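Local coordinates for rieske iron-sulfur protein soxF (Sulfolobus acidocaldarius, PDB 1JM1) that probably carries electrons in the archaeal respiratory chain, using a Rieske-type [2Fe-2S] cluster, at residues C30-F35 with L101-I106; N62-K67 with A144-P149. All blocks are in the same frame, centred on the assembly; numbering follows the deposited sequence.

Interaction 1 of 2, residues C30-F35 with L101-I106; sequences CAVYFF and LPAQVI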
ATOM      1  N   CYS A  30      -8.324 -11.289   8.718  1.00 18.07           N
ATOM      2  CA  CYS A  30      -7.312 -10.249   8.498  1.00 16.41           C
ATOM      3  C   CYS A  30      -7.205  -9.937   7.013  1.00 15.98           C
ATOM      4  O   CYS A  30      -6.844 -10.793   6.251  1.00 17.51           O
ATOM      5  CB  CYS A  30      -5.998 -10.724   9.083  1.00 18.12           C
ATOM      6  SG  CYS A  30      -4.690  -9.521   8.915  1.00 17.66           S
ATOM      7  N   ALA A  31      -7.577  -8.669   6.636  1.00 15.48           N
ATOM      8  CA  ALA A  31      -7.610  -8.251   5.228  1.00 15.65           C
ATOM      9  C   ALA A  31      -6.386  -7.537   4.782  1.00 14.11           C
ATOM     10  O   ALA A  31      -6.390  -6.952   3.668  1.00 14.69           O
ATOM     11  CB  ALA A  31      -8.827  -7.344   5.016  1.00 19.01           C
ATOM     12  N   VAL A  32      -5.312  -7.536   5.580  1.00 13.84           N
ATOM     13  CA  VAL A  32      -4.052  -6.849   5.287  1.00 13.02           C
ATOM     14  C   VAL A  32      -2.964  -7.897   5.203  1.00 13.13           C
ATOM     15  O   VAL A  32      -2.909  -8.820   6.020  1.00 15.27           O
ATOM     16  CB  VAL A  32      -3.742  -5.846   6.481  1.00 16.46           C
ATOM     17  CG1 VAL A  32      -2.470  -5.192   6.363  1.00 17.01           C
ATOM     18  CG2 VAL A  32      -4.904  -4.797   6.519  1.00 20.21           C
ATOM     19  N   TYR A  33      -2.045  -7.750   4.212  1.00 12.09           N
ATOM     20  CA  TYR A  33      -1.025  -8.741   3.949  1.00 11.69           C
ATOM     21  C   TYR A  33       0.269  -8.013   3.666  1.00 11.22           C
ATOM     22  O   TYR A  33       0.405  -7.334   2.629  1.00 11.91           O
ATOM     23  CB  TYR A  33      -1.434  -9.631   2.794  1.00 12.83           C
ATOM     24  CG  TYR A  33      -0.655 -10.848   2.533  1.00 13.75           C
ATOM     25  CD1 TYR A  33      -1.048 -12.085   3.038  1.00 18.43           C
ATOM     26  CD2 TYR A  33       0.557 -10.804   1.808  1.00 15.03           C
ATOM     27  CE1 TYR A  33      -0.316 -13.234   2.813  1.00 22.11           C
ATOM     28  CE2 TYR A  33       1.262 -11.982   1.573  1.00 17.35           C
ATOM     29  CZ  TYR A  33       0.801 -13.162   2.101  1.00 20.28           C
ATOM     30  OH  TYR A  33       1.466 -14.372   1.818  1.00 29.20           O
ATOM     31  N   PHE A  34       1.254  -8.122   4.554  1.00 11.88           N
ATOM     32  CA  PHE A  34       2.485  -7.355   4.455  1.00 11.30           C
ATOM     33  C   PHE A  34       3.485  -8.020   3.543  1.00 11.53           C
ATOM     34  O   PHE A  34       3.531  -9.258   3.453  1.00 12.91           O
ATOM     35  CB  PHE A  34       3.118  -7.132   5.834  1.00 12.61           C
ATOM     36  CG  PHE A  34       2.297  -6.170   6.686  1.00 12.47           C
ATOM     37  CD1 PHE A  34       1.338  -6.677   7.545  1.00 15.48           C
ATOM     38  CD2 PHE A  34       2.505  -4.815   6.594  1.00 12.78           C
ATOM     39  CE1 PHE A  34       0.606  -5.777   8.314  1.00 19.50           C
ATOM     40  CE2 PHE A  34       1.763  -3.915   7.365  1.00 14.54           C
ATOM     41  CZ  PHE A  34       0.821  -4.397   8.228  1.00 17.93           C
ATOM     42  N   PHE A  35       4.309  -7.189   2.913  1.00 11.22           N
ATOM     43  CA  PHE A  35       5.395  -7.636   2.048  1.00 11.64           C
ATOM     44  C   PHE A  35       6.408  -6.487   1.959  1.00 11.28           C
ATOM     45  O   PHE A  35       6.171  -5.417   2.556  1.00 12.79           O
ATOM     46  CB  PHE A  35       4.872  -8.066   0.652  1.00 12.04           C
ATOM     47  CG  PHE A  35       4.242  -6.997  -0.166  1.00 11.21           C
ATOM     48  CD1 PHE A  35       4.915  -6.380  -1.211  1.00 11.24           C
ATOM     49  CD2 PHE A  35       2.932  -6.584   0.065  1.00 11.27           C
ATOM     50  CE1 PHE A  35       4.312  -5.448  -2.022  1.00 10.86           C
ATOM     51  CE2 PHE A  35       2.322  -5.633  -0.743  1.00 11.12           C
ATOM     52  CZ  PHE A  35       2.998  -5.064  -1.784  1.00 10.90           C
ATOM     53  N   LEU A 101       3.479   2.473   9.498  1.00 10.78           N
ATOM     54  CA  LEU A 101       2.052   2.632   9.728  1.00 10.75           C
ATOM     55  C   LEU A 101       1.439   1.334  10.242  1.00 11.09           C
ATOM     56  O   LEU A 101       1.632   0.258   9.644  1.00 11.49           O
ATOM     57  CB  LEU A 101       1.368   3.057   8.425  1.00 10.86           C
ATOM     58  CG  LEU A 101       1.757   4.442   7.942  1.00 11.03           C
ATOM     59  CD1 LEU A 101       1.353   4.632   6.478  1.00 12.48           C
ATOM     60  CD2 LEU A 101       1.169   5.556   8.795  1.00 11.98           C
ATOM     61  N   PRO A 102       0.647   1.407  11.308  1.00 11.58           N
ATOM     62  CA  PRO A 102       0.073   0.180  11.917  1.00 12.55           C
ATOM     63  C   PRO A 102      -1.212  -0.263  11.228  1.00 12.64           C
ATOM     64  O   PRO A 102      -2.300  -0.278  11.802  1.00 13.78           O
ATOM     65  CB  PRO A 102      -0.159   0.595  13.396  1.00 15.04           C
ATOM     66  CG  PRO A 102      -0.479   2.070  13.279  1.00 15.05           C
ATOM     67  CD  PRO A 102       0.428   2.598  12.162  1.00 13.49           C
ATOM     68  N   ALA A 103      -1.067  -0.646   9.948  1.00 11.70           N
ATOM     69  CA  ALA A 103      -2.206  -1.084   9.174  1.00 12.05           C
ATOM     70  C   ALA A 103      -2.816  -2.376   9.688  1.00 13.46           C
ATOM     71  O   ALA A 103      -3.947  -2.694   9.352  1.00 15.63           O
ATOM     72  CB  ALA A 103      -1.802  -1.256   7.713  1.00 13.54           C
ATOM     73  N   GLN A 104      -2.070  -3.097  10.521  1.00 14.05           N
ATOM     74  CA  GLN A 104      -2.566  -4.349  11.111  1.00 16.36           C
ATOM     75  C   GLN A 104      -3.454  -4.140  12.335  1.00 15.88           C
ATOM     76  O   GLN A 104      -4.081  -5.066  12.784  1.00 18.52           O
ATOM     77  CB  GLN A 104      -1.385  -5.290  11.523  1.00 19.98           C
ATOM     78  CG  GLN A 104      -0.510  -4.803  12.677  1.00 22.47           C
ATOM     79  CD  GLN A 104       0.481  -3.784  12.466  1.00 23.77           C
ATOM     80  OE1 GLN A 104       0.580  -3.094  11.490  1.00 19.24           O
ATOM     81  NE2 GLN A 104       1.270  -3.424  13.509  1.00 44.89           N
ATOM     82  N   VAL A 105      -3.460  -2.912  12.889  1.00 14.41           N
ATOM     83  CA  VAL A 105      -4.254  -2.625  14.100  1.00 14.28           C
ATOM     84  C   VAL A 105      -5.599  -2.112  13.612  1.00 14.31           C
ATOM     85  O   VAL A 105      -5.706  -0.975  13.136  1.00 14.77           O
ATOM     86  CB  VAL A 105      -3.563  -1.672  15.026  1.00 15.57           C
ATOM     87  CG1 VAL A 105      -4.457  -1.387  16.250  1.00 17.01           C
ATOM     88  CG2 VAL A 105      -2.177  -2.206  15.484  1.00 17.41           C
ATOM     89  N   ILE A 106      -6.631  -2.950  13.657  1.00 15.56           N
ATOM     90  CA  ILE A 106      -7.926  -2.623  13.089  1.00 15.92           C
ATOM     91  C   ILE A 106      -8.768  -1.920  14.145  1.00 17.18           C
ATOM     92  O   ILE A 106      -8.912  -2.470  15.264  1.00 19.14           O
ATOM     93  CB  ILE A 106      -8.638  -3.867  12.547  1.00 17.08           C
ATOM     94  CG1 ILE A 106      -7.728  -4.712  11.622  1.00 18.04           C
ATOM     95  CG2 ILE A 106      -9.958  -3.472  11.949  1.00 21.82           C
ATOM     96  CD1 ILE A 106      -7.171  -3.959  10.406  1.00 19.84           C
TER

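Interaction 2 of 2, residues N62-K67 with A144-P149; sequences NPYYGK and APRPLP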
ATOM      1  N   ASN A  62      -5.464   7.839  -8.844  1.00 10.78           N
ATOM      2  CA  ASN A  62      -4.073   8.080  -8.635  1.00 11.30           C
ATOM      3  C   ASN A  62      -3.871   9.555  -8.368  1.00 10.93           C
ATOM      4  O   ASN A  62      -3.840  10.357  -9.327  1.00 11.43           O
ATOM      5  CB  ASN A  62      -3.199   7.679  -9.834  1.00 11.90           C
ATOM      6  CG  ASN A  62      -1.770   8.068  -9.608  1.00 11.54           C
ATOM      7  OD1 ASN A  62      -1.355   8.307  -8.448  1.00 11.63           O
ATOM      8  ND2 ASN A  62      -0.978   8.146 -10.645  1.00 12.55           N
ATOM      9  N   PRO A  63      -3.700   9.997  -7.112  1.00 11.03           N
ATOM     10  CA  PRO A  63      -3.575  11.445  -6.848  1.00 11.21           C
ATOM     11  C   PRO A  63      -2.295  12.055  -7.373  1.00 11.16           C
ATOM     12  O   PRO A  63      -2.180  13.283  -7.415  1.00 12.66           O
ATOM     13  CB  PRO A  63      -3.638  11.520  -5.313  1.00 11.82           C
ATOM     14  CG  PRO A  63      -3.107  10.230  -4.877  1.00 13.04           C
ATOM     15  CD  PRO A  63      -3.598   9.185  -5.873  1.00 11.72           C
ATOM     16  N   TYR A  64      -1.321  11.235  -7.762  1.00 11.01           N
ATOM     17  CA  TYR A  64      -0.042  11.698  -8.292  1.00 10.90           C
ATOM     18  C   TYR A  64      -0.036  11.809  -9.828  1.00 11.87           C
ATOM     19  O   TYR A  64       1.027  12.100 -10.376  1.00 12.26           O
ATOM     20  CB  TYR A  64       1.078  10.820  -7.796  1.00 11.41           C
ATOM     21  CG  TYR A  64       1.411  10.938  -6.352  1.00 10.87           C
ATOM     22  CD1 TYR A  64       0.977  10.009  -5.408  1.00 10.65           C
ATOM     23  CD2 TYR A  64       2.233  11.953  -5.901  1.00 11.57           C
ATOM     24  CE1 TYR A  64       1.345  10.125  -4.077  1.00 10.93           C
ATOM     25  CE2 TYR A  64       2.646  12.044  -4.591  1.00 11.27           C
ATOM     26  CZ  TYR A  64       2.199  11.120  -3.665  1.00 10.34           C
ATOM     27  OH  TYR A  64       2.674  11.229  -2.388  1.00 11.10           O
ATOM     28  N   TYR A  65      -1.183  11.660 -10.492  1.00 11.43           N
ATOM     29  CA  TYR A  65      -1.191  11.816 -11.966  1.00 11.38           C
ATOM     30  C   TYR A  65      -0.546  13.133 -12.349  1.00 11.44           C
ATOM     31  O   TYR A  65      -0.875  14.195 -11.803  1.00 12.24           O
ATOM     32  CB  TYR A  65      -2.643  11.769 -12.433  1.00 12.36           C
ATOM     33  CG  TYR A  65      -2.765  12.045 -13.927  1.00 12.32           C
ATOM     34  CD1 TYR A  65      -2.573  11.075 -14.840  1.00 12.71           C
ATOM     35  CD2 TYR A  65      -3.015  13.300 -14.440  1.00 17.24           C
ATOM     36  CE1 TYR A  65      -2.686  11.303 -16.212  1.00 12.50           C
ATOM     37  CE2 TYR A  65      -3.159  13.533 -15.798  1.00 18.65           C
ATOM     38  CZ  TYR A  65      -3.002  12.503 -16.660  1.00 13.75           C
ATOM     39  OH  TYR A  65      -3.149  12.779 -18.030  1.00 15.74           O
ATOM     40  N   GLY A  66       0.373  13.066 -13.302  1.00 11.43           N
ATOM     41  CA  GLY A  66       1.059  14.224 -13.811  1.00 12.32           C
ATOM     42  C   GLY A  66       2.131  14.803 -12.917  1.00 11.87           C
ATOM     43  O   GLY A  66       2.773  15.785 -13.263  1.00 13.34           O
ATOM     44  N   LYS A  67       2.388  14.198 -11.726  1.00 11.73           N
ATOM     45  CA  LYS A  67       3.412  14.704 -10.835  1.00 12.06           C
ATOM     46  C   LYS A  67       4.778  14.136 -11.110  1.00 12.35           C
ATOM     47  O   LYS A  67       5.786  14.663 -10.621  1.00 14.92           O
ATOM     48  CB  LYS A  67       3.023  14.470  -9.376  1.00 13.50           C
ATOM     49  CG  LYS A  67       1.702  15.174  -8.972  1.00 17.78           C
ATOM     50  CD  LYS A  67       1.814  16.707  -9.055  1.00 29.65           C
ATOM     51  CE  LYS A  67       0.903  17.292  -7.961  1.00 52.16           C
ATOM     52  N   ALA A 144       0.933  15.130   7.084  1.00 13.06           N
ATOM     53  CA  ALA A 144       1.588  14.543   5.937  1.00 12.39           C
ATOM     54  C   ALA A 144       1.368  15.433   4.733  1.00 12.72           C
ATOM     55  O   ALA A 144       0.239  15.891   4.480  1.00 13.77           O
ATOM     56  CB  ALA A 144       1.057  13.143   5.639  1.00 12.94           C
ATOM     57  N   PRO A 145       2.407  15.693   3.955  1.00 12.83           N
ATOM     58  CA  PRO A 145       2.284  16.704   2.892  1.00 14.17           C
ATOM     59  C   PRO A 145       1.862  16.172   1.552  1.00 13.06           C
ATOM     60  O   PRO A 145       1.716  16.970   0.612  1.00 14.80           O
ATOM     61  CB  PRO A 145       3.726  17.273   2.834  1.00 17.14           C
ATOM     62  CG  PRO A 145       4.566  16.056   3.117  1.00 16.28           C
ATOM     63  CD  PRO A 145       3.829  15.373   4.234  1.00 14.36           C
ATOM     64  N   ARG A 146       1.647  14.877   1.411  1.00 12.16           N
ATOM     65  CA  ARG A 146       1.311  14.266   0.140  1.00 11.79           C
ATOM     66  C   ARG A 146       0.687  12.909   0.417  1.00 10.91           C
ATOM     67  O   ARG A 146       0.815  12.373   1.531  1.00 11.20           O
ATOM     68  CB  ARG A 146       2.543  14.133  -0.739  1.00 11.88           C
ATOM     69  CG  ARG A 146       3.637  13.242  -0.159  1.00 11.84           C
ATOM     70  CD  ARG A 146       4.890  13.341  -0.978  1.00 12.91           C
ATOM     71  NE  ARG A 146       6.005  12.480  -0.516  1.00 12.89           N
ATOM     72  CZ  ARG A 146       6.291  11.304  -0.972  1.00 11.34           C
ATOM     73  NH1 ARG A 146       5.536  10.676  -1.848  1.00 11.52           N
ATOM     74  NH2 ARG A 146       7.396  10.685  -0.511  1.00 12.79           N
ATOM     75  N   PRO A 147       0.023  12.328  -0.575  1.00 10.65           N
ATOM     76  CA  PRO A 147      -0.685  11.050  -0.370  1.00 10.34           C
ATOM     77  C   PRO A 147       0.270   9.890  -0.100  1.00  9.90           C
ATOM     78  O   PRO A 147       1.427   9.836  -0.545  1.00 10.23           O
ATOM     79  CB  PRO A 147      -1.444  10.845  -1.674  1.00 10.80           C
ATOM     80  CG  PRO A 147      -1.635  12.237  -2.223  1.00 12.00           C
ATOM     81  CD  PRO A 147      -0.323  12.915  -1.895  1.00 11.53           C
ATOM     82  N   LEU A 148      -0.265   8.870   0.566  1.00  9.75           N
ATOM     83  CA  LEU A 148       0.465   7.640   0.787  1.00  9.71           C
ATOM     84  C   LEU A 148       0.721   6.930  -0.540  1.00  9.26           C
ATOM     85  O   LEU A 148      -0.237   6.680  -1.278  1.00  9.92           O
ATOM     86  CB  LEU A 148      -0.330   6.724   1.723  1.00  9.80           C
ATOM     87  CG  LEU A 148       0.409   5.469   2.177  1.00 10.07           C
ATOM     88  CD1 LEU A 148       1.607   5.828   3.050  1.00 10.57           C
ATOM     89  CD2 LEU A 148      -0.552   4.583   2.977  1.00 10.81           C
ATOM     90  N   PRO A 149       1.971   6.587  -0.877  1.00  9.24           N
ATOM     91  CA  PRO A 149       2.195   5.920  -2.157  1.00  9.41           C
ATOM     92  C   PRO A 149       1.462   4.594  -2.285  1.00  9.43           C
ATOM     93  O   PRO A 149       1.366   3.804  -1.330  1.00  9.83           O
ATOM     94  CB  PRO A 149       3.719   5.752  -2.193  1.00  9.83           C
ATOM     95  CG  PRO A 149       4.208   6.928  -1.381  1.00 10.44           C
ATOM     96  CD  PRO A 149       3.204   7.011  -0.229  1.00  9.84           C
TER

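Interaction 1 of 2, residues C30-F35 with L101-I106
The far end of the F34 ring presses into the turn at A103 and Q104, and here the packing is closest. F34 CZ lies 3.5 Å from Q104 OE1 and 4.1 Å from A103 CB, while F34 CE1 rests 3.8 Å from Q104 CB. The backbone N of Q104 sits at the ring edge, in its plane. Q104 leaves the backbone with CG between N and the carbonyl carbon (chi1 67°) and bends again at chi2, which folds its amide back beside the ring; the two planes stand 75° apart. V32 makes the looser half: its CG2 is 3.7 Å from A103 O, and its CG1 reaches A103 CB only at 4.2 Å. Q104 is the touching residue that is partly open to solvent.

P102 to V105 form a type I turn, closed by V105 N to P102 O, and A103 CB points toward strand 32-36. F45 backs both V32 and F34 from the neighbouring strand, and S200 touches F34 and Q104. As in other Rieske proteins, the turn follows the first cluster-binding loop, so the contact probably helps to join the cluster-binding part to the base of the fold. With no hydrogen bond crossing, its cohesion rests on van der Waals packing of V32 and F34 against A103 CB, the Q104 chain and two oxygens.

Interaction 2 of 2, residues N62-K67 with A144-P149
R146 brings the edge of its guanidinium to the hydroxyl end of Y64, the guanidinium and ring planes 71° apart. At the ring edge, in its plane, lies P147 O. P147 CD leans in from one side of the ring, 3.6 Å from Y64 CZ, and R146 NH1 approaches obliquely from the other side. The guanidinium for its part has Y64 CZ at its edge.

Two hydrogen bonds grip the phenol oxygen. Y64 OH donates to P147 O over 2.6 Å, in the carbonyl plane and on a lone pair. It accepts from R146 NH1 at 3.0 Å, an N-H...O angle of 153°, slightly tilted from the guanidinium plane. R146 CG lies between backbone N and carbonyl carbon (chi1 62°), and the chain then runs extended to NE, passing close alongside the hydroxyl, with R146 CG 3.2 Å from Y64 OH. R146 NH1 also bonds P170 O. A phenylalanine at Y64 would probably leave P147 O without its donor and R146 NH1 with one acceptor fewer.

Beside this, the P63 and P147 rings lie side by side, running antiparallel, with P63 CG 3.6 Å from P147 CG and both rings against V138. Y64 itself is set by an Asx turn, its N bonded to N62 OD1 at 3.0 Å, with the donor above the carbonyl plane.

A144 and P145 end the Gly-Pro-Ala-Pro sequence of the Pro loop, which in Rieske proteins lies over the cluster; the side chain of R146 is about 11 Å from the bound cluster. A phenol that gives one bond and takes another thus ties the loop after strand 59-61 to the end of the Pro loop, with the P63–P147 contact adding apolar packing beside it.

Interaction 1 is a buried contact near the root of the cluster-binding part, whereas interaction 2 joins two irregular loops in a partly buried position on the opposite side of the chain's centre. Their centres are 21 Å apart, yet they meet: L101 CD1 packs 3.6 Å from L148 CD1, so segments 101-106 and 144-149 touch through leucines. Both of these segments lie in the Rieske domain, and each contact joins one of them to an earlier stretch of chain. Chemistry follows place: strand residues V32 and F34 meet the turn with apolar side chains, and no hydrogen bond crosses, while the outer loops add an arginine-to-tyrosine-to-carbonyl hydrogen-bond chain to their apolar packing.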